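Local atomic coordinates of alpha-amylase (Eubacterium rectale DSM 17629, PDB entry 6AZ5), a protein that probably binds starch as a family 41 carbohydrate-binding module of a surface-anchored gut amylase, helping the enzyme hold on to its polysaccharide substrate. Residues A[86-91]-A[100-105]. Sequence-based numbering, arbitrary orientation.
Sequences ADRSFT and LYYVDG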
loop_
_atom_site.group_PDB
_atom_site.type_symbol
_atom_site.label_atom_id
_atom_site.label_comp_id
_atom_site.label_asym_id
_atom_site.label_seq_id
_atom_site.Cartn_x
_atom_site.Cartn_y
_atom_site.Cartn_z
ATOM N N ALA A 86 1.889 -11.521 -6.688
ATOM C CA ALA A 86 3.280 -11.865 -6.325
ATOM C C ALA A 86 3.860 -11.020 -5.183
ATOM O O ALA A 86 3.266 -10.020 -4.784
ATOM C CB ALA A 86 4.200 -11.747 -7.543
ATOM N N ASP A 87 5.018 -11.440 -4.664
ATOM C CA ASP A 87 5.812 -10.642 -3.724
ATOM C C ASP A 87 6.185 -9.293 -4.325
ATOM O O ASP A 87 6.736 -9.233 -5.426
ATOM C CB ASP A 87 7.110 -11.367 -3.338
ATOM C CG ASP A 87 6.940 -12.324 -2.173
ATOM O OD1 ASP A 87 5.815 -12.827 -1.970
ATOM O OD2 ASP A 87 7.946 -12.575 -1.461
ATOM N N ARG A 88 5.926 -8.217 -3.594
ATOM C CA ARG A 88 6.332 -6.896 -4.055
ATOM C C ARG A 88 7.366 -6.290 -3.118
ATOM O O ARG A 88 7.675 -6.857 -2.069
ATOM C CB ARG A 88 5.126 -5.963 -4.174
ATOM C CG ARG A 88 3.969 -6.531 -4.962
ATOM C CD ARG A 88 4.407 -7.069 -6.318
ATOM N NE ARG A 88 3.259 -7.547 -7.088
ATOM C CZ ARG A 88 3.343 -8.207 -8.240
ATOM N NH1 ARG A 88 4.527 -8.477 -8.775
ATOM N NH2 ARG A 88 2.235 -8.596 -8.857
ATOM N N SER A 89 7.907 -5.139 -3.501
ATOM C CA SER A 89 8.859 -4.439 -2.650
ATOM C C SER A 89 9.075 -2.998 -3.089
ATOM O O SER A 89 8.809 -2.633 -4.236
ATOM C CB SER A 89 10.207 -5.167 -2.625
ATOM O OG SER A 89 10.850 -5.086 -3.881
ATOM N N PHE A 90 9.563 -2.188 -2.156
ATOM C CA PHE A 90 9.997 -0.829 -2.446
ATOM C C PHE A 90 10.996 -0.403 -1.392
ATOM O O PHE A 90 11.213 -1.106 -0.407
ATOM C CB PHE A 90 8.821 0.153 -2.498
ATOM C CG PHE A 90 8.132 0.370 -1.174
ATOM C CD1 PHE A 90 7.104 -0.468 -0.766
ATOM C CD2 PHE A 90 8.483 1.433 -0.355
ATOM C CE1 PHE A 90 6.453 -0.265 0.448
ATOM C CE2 PHE A 90 7.838 1.644 0.864
ATOM C CZ PHE A 90 6.821 0.790 1.265
ATOM N N THR A 91 11.613 0.749 -1.606
ATOM C CA THR A 91 12.583 1.268 -0.658
ATOM C C THR A 91 12.039 2.532 -0.009
ATOM O O THR A 91 11.530 3.415 -0.687
ATOM C CB THR A 91 13.936 1.548 -1.346
ATOM O OG1 THR A 91 14.423 0.339 -1.941
ATOM C CG2 THR A 91 14.960 2.059 -0.344
ATOM N N LEU A 100 3.835 6.331 -1.796
ATOM C CA LEU A 100 4.009 5.170 -2.660
ATOM C C LEU A 100 2.726 4.872 -3.436
ATOM O O LEU A 100 1.620 4.945 -2.891
ATOM C CB LEU A 100 4.443 3.949 -1.850
ATOM C CG LEU A 100 5.946 3.791 -1.576
ATOM C CD1 LEU A 100 6.745 3.838 -2.864
ATOM C CD2 LEU A 100 6.464 4.831 -0.583
ATOM N N TYR A 101 2.885 4.565 -4.719
ATOM C CA TYR A 101 1.767 4.178 -5.565
ATOM C C TYR A 101 1.844 2.697 -5.890
ATOM O O TYR A 101 2.716 2.246 -6.632
ATOM C CB TYR A 101 1.742 4.995 -6.848
ATOM C CG TYR A 101 1.528 6.466 -6.612
ATOM C CD1 TYR A 101 0.250 7.005 -6.564
ATOM C CD2 TYR A 101 2.605 7.314 -6.423
ATOM C CE1 TYR A 101 0.057 8.355 -6.342
ATOM C CE2 TYR A 101 2.423 8.657 -6.204
ATOM C CZ TYR A 101 1.151 9.175 -6.162
ATOM O OH TYR A 101 0.983 10.520 -5.939
ATOM N N TYR A 102 0.923 1.946 -5.308
ATOM C CA TYR A 102 0.903 0.510 -5.460
ATOM C C TYR A 102 -0.285 0.125 -6.330
ATOM O O TYR A 102 -1.429 0.115 -5.880
ATOM C CB TYR A 102 0.862 -0.159 -4.080
ATOM C CG TYR A 102 0.797 -1.670 -4.062
ATOM C CD1 TYR A 102 1.097 -2.422 -5.191
ATOM C CD2 TYR A 102 0.505 -2.350 -2.882
ATOM C CE1 TYR A 102 1.051 -3.805 -5.161
ATOM C CE2 TYR A 102 0.467 -3.732 -2.838
ATOM C CZ TYR A 102 0.742 -4.455 -3.983
ATOM O OH TYR A 102 0.710 -5.830 -3.954
ATOM N N VAL A 103 0.009 -0.162 -7.593
ATOM C CA VAL A 103 -0.972 -0.753 -8.488
ATOM C C VAL A 103 -0.876 -2.263 -8.348
ATOM O O VAL A 103 0.207 -2.831 -8.479
ATOM C CB VAL A 103 -0.751 -0.338 -9.955
ATOM C CG1 VAL A 103 -1.499 -1.277 -10.894
ATOM C CG2 VAL A 103 -1.192 1.103 -10.170
ATOM N N ASP A 104 -2.004 -2.897 -8.038
ATOM C CA ASP A 104 -2.075 -4.346 -7.950
ATOM C C ASP A 104 -1.493 -4.943 -9.226
ATOM O O ASP A 104 -1.935 -4.606 -10.325
ATOM C CB ASP A 104 -3.520 -4.804 -7.740
ATOM C CG ASP A 104 -3.617 -6.274 -7.405
ATOM O OD1 ASP A 104 -3.466 -6.618 -6.215
ATOM O OD2 ASP A 104 -3.829 -7.090 -8.328
ATOM N N GLY A 105 -0.480 -5.792 -9.078
ATOM C CA GLY A 105 0.193 -6.377 -10.222
ATOM C C GLY A 105 1.635 -5.931 -10.427
ATOM O O GLY A 105 2.310 -6.406 -11.339
#
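Leu100 lays its branch point over one face of the Phe90 ring, its CG 3.9 Å from the ring centroid and 21° off the ring normal, a CH-pi contact. Both methyls join in: Leu100 CD1 lies by Phe90 CD2 and Leu100 CD2 by Phe90 CE2, so the fork lies along that side of the ring. Phe90 presents this face with its CG held between the backbone N and the carbonyl carbon (chi1 67°). Here is a worked example of how a beta-sandwich core closes: the touching parts, residues 88-90 and 100-105, run in roughly opposite directions, 158° apart, yet share no hydrogen bond. Strand 88-91 pairs with 66-72 and strand 99-103 with 3-10, and their side chains meet across the interior, consistent with the beta-sandwich fold of a family 41 carbohydrate-binding module.

Toward the loop end the touching is plain packing. Arg88 CG approaches Tyr102 OH at 3.5 Å, and the guanidinium stands nearly upright to the phenol ring. Gly105 C lies 3.2 Å from Arg88 NH2 over one guanidinium face; Ala86 CB lies over the opposite face, both displaced toward the rim. The polar ends are met outside both segments: Asp84 OD2 forms a salt bridge with Arg88 NE and a hydrogen bond with Tyr102 OH. A leucine in place of Arg88 would probably leave Asp84 without its charged mate and Gly105 without the flat group it packs on.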